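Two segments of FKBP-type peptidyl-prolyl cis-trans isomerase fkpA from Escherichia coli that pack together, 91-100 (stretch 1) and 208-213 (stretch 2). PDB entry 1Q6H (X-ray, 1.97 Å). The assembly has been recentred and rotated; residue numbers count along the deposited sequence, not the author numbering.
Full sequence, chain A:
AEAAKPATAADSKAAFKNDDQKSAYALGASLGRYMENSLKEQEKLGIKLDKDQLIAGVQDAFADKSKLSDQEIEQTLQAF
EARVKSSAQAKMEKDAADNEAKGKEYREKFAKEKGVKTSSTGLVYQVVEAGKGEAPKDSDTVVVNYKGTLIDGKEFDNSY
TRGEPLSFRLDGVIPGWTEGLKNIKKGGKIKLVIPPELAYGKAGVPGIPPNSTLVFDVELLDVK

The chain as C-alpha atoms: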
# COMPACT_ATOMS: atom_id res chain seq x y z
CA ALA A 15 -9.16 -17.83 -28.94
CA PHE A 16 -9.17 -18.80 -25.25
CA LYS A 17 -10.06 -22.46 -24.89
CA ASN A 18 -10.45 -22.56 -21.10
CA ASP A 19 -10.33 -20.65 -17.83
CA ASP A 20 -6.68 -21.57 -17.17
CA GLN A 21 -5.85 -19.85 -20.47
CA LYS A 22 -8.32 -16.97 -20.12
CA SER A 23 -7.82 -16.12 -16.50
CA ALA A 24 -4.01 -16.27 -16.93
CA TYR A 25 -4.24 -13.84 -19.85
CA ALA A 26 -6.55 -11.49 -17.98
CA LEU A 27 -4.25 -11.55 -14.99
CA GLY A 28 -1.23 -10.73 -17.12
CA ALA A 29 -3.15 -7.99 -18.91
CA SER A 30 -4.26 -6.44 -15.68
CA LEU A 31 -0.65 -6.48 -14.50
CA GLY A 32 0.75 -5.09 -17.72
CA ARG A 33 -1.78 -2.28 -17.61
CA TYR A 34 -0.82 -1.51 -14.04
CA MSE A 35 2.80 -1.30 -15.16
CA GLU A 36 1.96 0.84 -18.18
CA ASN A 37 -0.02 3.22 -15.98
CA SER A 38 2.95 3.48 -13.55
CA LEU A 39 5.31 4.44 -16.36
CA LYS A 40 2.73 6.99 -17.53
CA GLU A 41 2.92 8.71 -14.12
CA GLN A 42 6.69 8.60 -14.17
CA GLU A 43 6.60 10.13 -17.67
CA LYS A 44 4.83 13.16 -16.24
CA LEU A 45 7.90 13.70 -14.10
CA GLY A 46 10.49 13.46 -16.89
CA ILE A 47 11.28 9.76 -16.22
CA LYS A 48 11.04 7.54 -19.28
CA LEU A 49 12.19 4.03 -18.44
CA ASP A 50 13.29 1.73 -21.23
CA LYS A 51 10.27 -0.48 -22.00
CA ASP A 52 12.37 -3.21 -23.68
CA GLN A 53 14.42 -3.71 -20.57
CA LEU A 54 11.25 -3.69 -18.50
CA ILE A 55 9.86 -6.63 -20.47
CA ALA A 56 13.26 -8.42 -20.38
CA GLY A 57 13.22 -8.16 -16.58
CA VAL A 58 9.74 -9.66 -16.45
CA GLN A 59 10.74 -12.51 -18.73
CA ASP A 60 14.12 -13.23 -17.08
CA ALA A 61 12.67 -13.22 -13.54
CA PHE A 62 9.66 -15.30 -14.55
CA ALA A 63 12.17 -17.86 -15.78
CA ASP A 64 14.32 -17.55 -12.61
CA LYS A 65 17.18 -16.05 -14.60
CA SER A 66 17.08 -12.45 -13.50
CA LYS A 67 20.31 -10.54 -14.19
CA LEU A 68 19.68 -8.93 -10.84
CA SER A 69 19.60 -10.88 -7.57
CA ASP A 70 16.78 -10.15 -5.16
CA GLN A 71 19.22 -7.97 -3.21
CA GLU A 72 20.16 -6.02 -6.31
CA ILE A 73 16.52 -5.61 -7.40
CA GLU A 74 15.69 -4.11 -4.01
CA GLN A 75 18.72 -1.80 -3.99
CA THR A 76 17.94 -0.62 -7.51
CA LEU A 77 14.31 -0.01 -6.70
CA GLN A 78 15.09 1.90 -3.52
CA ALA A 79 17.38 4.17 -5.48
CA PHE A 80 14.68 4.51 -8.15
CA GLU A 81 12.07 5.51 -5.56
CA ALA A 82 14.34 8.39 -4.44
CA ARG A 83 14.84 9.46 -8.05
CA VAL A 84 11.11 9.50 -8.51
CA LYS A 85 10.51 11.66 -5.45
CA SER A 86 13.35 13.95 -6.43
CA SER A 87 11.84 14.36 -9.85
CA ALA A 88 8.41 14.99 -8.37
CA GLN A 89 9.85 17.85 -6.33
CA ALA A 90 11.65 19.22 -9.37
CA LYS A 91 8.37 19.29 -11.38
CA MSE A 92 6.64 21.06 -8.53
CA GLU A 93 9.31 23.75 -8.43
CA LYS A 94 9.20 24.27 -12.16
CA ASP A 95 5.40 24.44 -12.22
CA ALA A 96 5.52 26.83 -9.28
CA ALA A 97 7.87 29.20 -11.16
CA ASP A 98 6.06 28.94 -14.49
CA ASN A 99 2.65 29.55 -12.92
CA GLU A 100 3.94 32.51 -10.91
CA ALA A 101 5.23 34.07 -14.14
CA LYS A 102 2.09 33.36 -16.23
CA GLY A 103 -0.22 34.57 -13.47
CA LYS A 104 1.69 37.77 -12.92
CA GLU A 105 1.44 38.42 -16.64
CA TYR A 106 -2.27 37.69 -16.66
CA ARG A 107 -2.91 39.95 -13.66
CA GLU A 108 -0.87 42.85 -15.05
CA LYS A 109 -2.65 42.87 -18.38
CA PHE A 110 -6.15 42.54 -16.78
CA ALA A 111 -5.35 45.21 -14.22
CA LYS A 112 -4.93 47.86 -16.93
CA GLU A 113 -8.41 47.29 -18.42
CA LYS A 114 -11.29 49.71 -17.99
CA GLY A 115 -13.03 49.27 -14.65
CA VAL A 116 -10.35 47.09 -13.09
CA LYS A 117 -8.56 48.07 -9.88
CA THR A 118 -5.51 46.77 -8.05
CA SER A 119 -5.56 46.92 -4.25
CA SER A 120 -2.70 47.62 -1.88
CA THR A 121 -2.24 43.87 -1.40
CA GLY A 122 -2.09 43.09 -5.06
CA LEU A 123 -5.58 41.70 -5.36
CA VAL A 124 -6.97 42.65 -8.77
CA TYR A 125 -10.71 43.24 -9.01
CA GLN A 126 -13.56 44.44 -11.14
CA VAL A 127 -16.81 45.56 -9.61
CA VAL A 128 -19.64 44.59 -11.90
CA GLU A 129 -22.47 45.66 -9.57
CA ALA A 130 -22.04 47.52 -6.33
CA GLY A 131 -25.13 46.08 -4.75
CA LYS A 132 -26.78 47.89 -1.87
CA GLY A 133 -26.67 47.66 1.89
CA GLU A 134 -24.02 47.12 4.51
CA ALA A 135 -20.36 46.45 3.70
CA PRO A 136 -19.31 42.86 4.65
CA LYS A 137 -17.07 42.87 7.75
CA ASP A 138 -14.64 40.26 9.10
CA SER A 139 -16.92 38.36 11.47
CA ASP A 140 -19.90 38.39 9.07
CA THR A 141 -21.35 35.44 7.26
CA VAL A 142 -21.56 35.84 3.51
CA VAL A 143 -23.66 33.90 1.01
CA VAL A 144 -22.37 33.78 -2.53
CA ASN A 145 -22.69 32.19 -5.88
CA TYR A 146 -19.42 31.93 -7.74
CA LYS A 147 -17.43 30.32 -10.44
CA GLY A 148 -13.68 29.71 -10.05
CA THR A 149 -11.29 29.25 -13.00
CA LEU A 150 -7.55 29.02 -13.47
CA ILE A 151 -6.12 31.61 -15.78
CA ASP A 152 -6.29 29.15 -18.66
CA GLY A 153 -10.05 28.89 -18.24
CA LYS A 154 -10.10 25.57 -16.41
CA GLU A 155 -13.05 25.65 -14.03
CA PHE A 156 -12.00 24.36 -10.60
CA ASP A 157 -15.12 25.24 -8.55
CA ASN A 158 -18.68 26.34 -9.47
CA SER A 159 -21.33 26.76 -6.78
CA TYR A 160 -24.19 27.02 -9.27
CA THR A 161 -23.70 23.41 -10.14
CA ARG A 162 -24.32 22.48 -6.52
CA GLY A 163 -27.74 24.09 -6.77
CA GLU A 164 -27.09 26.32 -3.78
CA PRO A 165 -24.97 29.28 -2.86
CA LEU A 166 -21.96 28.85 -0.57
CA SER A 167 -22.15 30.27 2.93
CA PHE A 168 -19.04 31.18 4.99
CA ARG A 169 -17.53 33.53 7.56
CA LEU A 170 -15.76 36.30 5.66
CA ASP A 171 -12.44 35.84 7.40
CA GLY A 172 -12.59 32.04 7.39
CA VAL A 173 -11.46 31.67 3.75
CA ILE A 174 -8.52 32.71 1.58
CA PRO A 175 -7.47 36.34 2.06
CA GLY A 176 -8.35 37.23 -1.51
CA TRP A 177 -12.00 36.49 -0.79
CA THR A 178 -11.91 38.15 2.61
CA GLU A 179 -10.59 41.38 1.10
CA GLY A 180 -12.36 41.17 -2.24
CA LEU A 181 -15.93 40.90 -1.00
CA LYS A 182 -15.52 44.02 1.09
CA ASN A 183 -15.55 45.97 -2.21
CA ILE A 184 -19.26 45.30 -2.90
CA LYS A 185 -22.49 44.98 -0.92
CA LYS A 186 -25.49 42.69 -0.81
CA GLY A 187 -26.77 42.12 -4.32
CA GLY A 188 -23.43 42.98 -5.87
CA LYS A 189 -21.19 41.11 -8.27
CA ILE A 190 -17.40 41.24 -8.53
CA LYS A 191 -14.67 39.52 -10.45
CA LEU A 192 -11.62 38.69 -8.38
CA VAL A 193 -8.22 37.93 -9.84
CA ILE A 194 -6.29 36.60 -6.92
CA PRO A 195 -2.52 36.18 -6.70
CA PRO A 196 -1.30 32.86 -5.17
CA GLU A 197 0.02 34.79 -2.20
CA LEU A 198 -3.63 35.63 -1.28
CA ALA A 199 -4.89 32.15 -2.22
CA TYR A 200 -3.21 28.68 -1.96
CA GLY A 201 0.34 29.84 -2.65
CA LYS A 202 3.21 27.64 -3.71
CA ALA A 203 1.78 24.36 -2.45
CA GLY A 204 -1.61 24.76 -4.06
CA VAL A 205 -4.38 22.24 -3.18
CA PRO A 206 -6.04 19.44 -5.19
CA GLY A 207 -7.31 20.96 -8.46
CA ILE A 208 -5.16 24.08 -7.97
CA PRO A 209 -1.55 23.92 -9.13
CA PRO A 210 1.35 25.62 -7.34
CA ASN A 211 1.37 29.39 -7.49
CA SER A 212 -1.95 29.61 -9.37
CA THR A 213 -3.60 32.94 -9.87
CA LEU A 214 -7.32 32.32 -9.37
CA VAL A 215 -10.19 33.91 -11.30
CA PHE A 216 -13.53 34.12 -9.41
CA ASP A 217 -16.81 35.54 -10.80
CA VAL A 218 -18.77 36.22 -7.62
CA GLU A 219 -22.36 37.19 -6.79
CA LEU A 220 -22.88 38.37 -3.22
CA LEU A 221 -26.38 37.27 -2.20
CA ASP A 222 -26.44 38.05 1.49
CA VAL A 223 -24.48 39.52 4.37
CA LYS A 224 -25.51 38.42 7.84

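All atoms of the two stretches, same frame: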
# COMPACT_ATOMS: atom_id res chain seq x y z
N LYS A 91 9.53 18.87 -10.56
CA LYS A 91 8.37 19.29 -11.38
C LYS A 91 7.55 20.32 -10.64
O LYS A 91 7.07 21.27 -11.23
CB LYS A 91 7.47 18.10 -11.73
CG LYS A 91 6.12 18.46 -12.38
CD LYS A 91 5.32 17.19 -12.70
CE LYS A 91 3.84 17.46 -12.99
NZ LYS A 91 3.62 18.77 -13.63
N MSE A 92 7.37 20.11 -9.35
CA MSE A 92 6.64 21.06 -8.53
C MSE A 92 7.28 22.43 -8.63
O MSE A 92 6.58 23.42 -8.92
CB MSE A 92 6.61 20.60 -7.09
CG MSE A 92 5.73 19.42 -6.94
SE MSE A 92 4.14 19.92 -5.98
CE MSE A 92 4.75 19.30 -4.30
N GLU A 93 8.59 22.47 -8.43
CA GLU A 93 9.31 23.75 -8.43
C GLU A 93 9.17 24.47 -9.76
O GLU A 93 9.01 25.69 -9.80
CB GLU A 93 10.81 23.58 -8.11
CG GLU A 93 11.11 23.27 -6.67
CD GLU A 93 10.93 24.45 -5.72
OE1 GLU A 93 10.94 25.62 -6.17
OE2 GLU A 93 10.80 24.21 -4.50
N LYS A 94 9.26 23.71 -10.83
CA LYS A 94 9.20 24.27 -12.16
C LYS A 94 7.79 24.80 -12.40
O LYS A 94 7.64 25.91 -12.90
CB LYS A 94 9.57 23.25 -13.24
CG LYS A 94 9.49 23.86 -14.63
CD LYS A 94 9.88 22.92 -15.75
CE LYS A 94 9.44 23.46 -17.11
NZ LYS A 94 9.56 24.95 -17.20
N ASP A 95 6.79 24.02 -12.02
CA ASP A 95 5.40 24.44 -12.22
C ASP A 95 5.17 25.68 -11.35
O ASP A 95 4.56 26.64 -11.78
CB ASP A 95 4.42 23.34 -11.85
CG ASP A 95 4.43 22.16 -12.83
OD1 ASP A 95 5.03 22.26 -13.93
OD2 ASP A 95 3.85 21.08 -12.55
N ALA A 96 5.70 25.68 -10.13
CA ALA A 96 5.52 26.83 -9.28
C ALA A 96 6.06 28.12 -9.94
O ALA A 96 5.40 29.17 -9.91
CB ALA A 96 6.15 26.62 -7.93
N ALA A 97 7.25 28.04 -10.53
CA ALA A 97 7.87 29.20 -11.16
C ALA A 97 7.11 29.63 -12.42
O ALA A 97 6.84 30.81 -12.62
CB ALA A 97 9.36 28.92 -11.47
N ASP A 98 6.77 28.67 -13.26
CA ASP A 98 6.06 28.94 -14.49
C ASP A 98 4.69 29.59 -14.20
O ASP A 98 4.32 30.58 -14.82
CB ASP A 98 5.87 27.64 -15.30
CG ASP A 98 7.18 27.11 -15.87
OD1 ASP A 98 8.18 27.84 -15.83
OD2 ASP A 98 7.30 25.97 -16.39
N ASN A 99 3.97 29.04 -13.23
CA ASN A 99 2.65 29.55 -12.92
C ASN A 99 2.74 30.94 -12.32
O ASN A 99 1.91 31.80 -12.64
CB ASN A 99 1.88 28.58 -12.01
CG ASN A 99 1.44 27.31 -12.75
OD1 ASN A 99 1.39 27.27 -13.98
ND2 ASN A 99 1.16 26.25 -12.01
N GLU A 100 3.75 31.18 -11.46
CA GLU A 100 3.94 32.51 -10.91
C GLU A 100 4.16 33.50 -12.06
O GLU A 100 3.64 34.60 -12.03
CB GLU A 100 5.13 32.54 -9.95
CG GLU A 100 5.37 33.86 -9.19
CD GLU A 100 4.57 33.98 -7.90
OE1 GLU A 100 3.87 33.00 -7.51
OE2 GLU A 100 4.62 35.06 -7.26
N ILE A 208 -5.83 22.79 -7.82
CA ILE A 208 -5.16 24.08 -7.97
C ILE A 208 -3.65 23.93 -7.92
O ILE A 208 -3.07 23.68 -6.86
CB ILE A 208 -5.64 25.04 -6.93
CG1 ILE A 208 -7.14 25.18 -7.07
CG2 ILE A 208 -4.91 26.40 -7.11
CD1 ILE A 208 -7.77 26.13 -6.09
N PRO A 209 -3.01 24.06 -9.07
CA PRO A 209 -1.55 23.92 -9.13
C PRO A 209 -0.78 25.02 -8.38
O PRO A 209 -1.29 26.10 -8.05
CB PRO A 209 -1.24 23.94 -10.63
CG PRO A 209 -2.60 23.74 -11.33
CD PRO A 209 -3.63 24.24 -10.39
N PRO A 210 0.46 24.71 -8.06
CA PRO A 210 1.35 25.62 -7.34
C PRO A 210 1.37 27.00 -7.93
O PRO A 210 1.47 27.15 -9.16
CB PRO A 210 2.72 24.96 -7.53
CG PRO A 210 2.43 23.55 -7.67
CD PRO A 210 1.10 23.43 -8.35
N ASN A 211 1.34 28.01 -7.07
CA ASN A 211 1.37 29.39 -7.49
C ASN A 211 0.34 29.78 -8.57
O ASN A 211 0.64 30.52 -9.49
CB ASN A 211 2.79 29.75 -7.92
CG ASN A 211 3.71 29.93 -6.73
OD1 ASN A 211 3.26 30.18 -5.62
ND2 ASN A 211 5.02 29.77 -6.96
N SER A 212 -0.88 29.27 -8.44
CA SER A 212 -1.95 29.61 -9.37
C SER A 212 -2.65 30.91 -9.01
O SER A 212 -3.08 31.12 -7.88
CB SER A 212 -3.00 28.51 -9.43
OG SER A 212 -2.47 27.32 -9.99
N THR A 213 -2.70 31.81 -9.97
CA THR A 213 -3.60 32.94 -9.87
C THR A 213 -5.01 32.39 -10.12
O THR A 213 -5.22 31.53 -11.01
CB THR A 213 -3.21 33.99 -10.89
OG1 THR A 213 -2.04 34.69 -10.43
CG2 THR A 213 -4.27 35.08 -11.02
O HOH W 1 -1.16 31.33 -12.55

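Two asparagines and a proline carry most of this contact, in which a tight turn sits against one side of a helix. N211 and P210, the middle residues of a type II beta turn from P209 to S212, both aim their CA-to-CB bonds toward the helix. N211, with phi/psi of 52/40, reaches across so that its ND2 donates to A96 O at 3.0 Å with a nearly straight geometry. That carbonyl already accepts the helical bond from E100 N, 3.0 Å from A96 O, so the turn adds a second donor without breaking the helix.

N99 answers from the other direction: its ND2 donates to P210 O at 3.0 Å. The rule is reciprocal, each asparagine side chain meeting a backbone carbonyl of the opposing stretch, and both take chi1 in the m well.

Beside these polar links P210 packs on a small residue. Its CB lies 3.8 Å from A96 CB, and the CA atoms of A96 and P210 are only 4.8 Å apart, a closeness that the short alanine side chain accommodates. The selenium of M92 borders the ring more loosely, SE to P210 CG being 4.4 Å.

The turn is braced internally by S212 OG, which donates to P209 O at 2.6 Å, while one water bridges N99 O and T213 N.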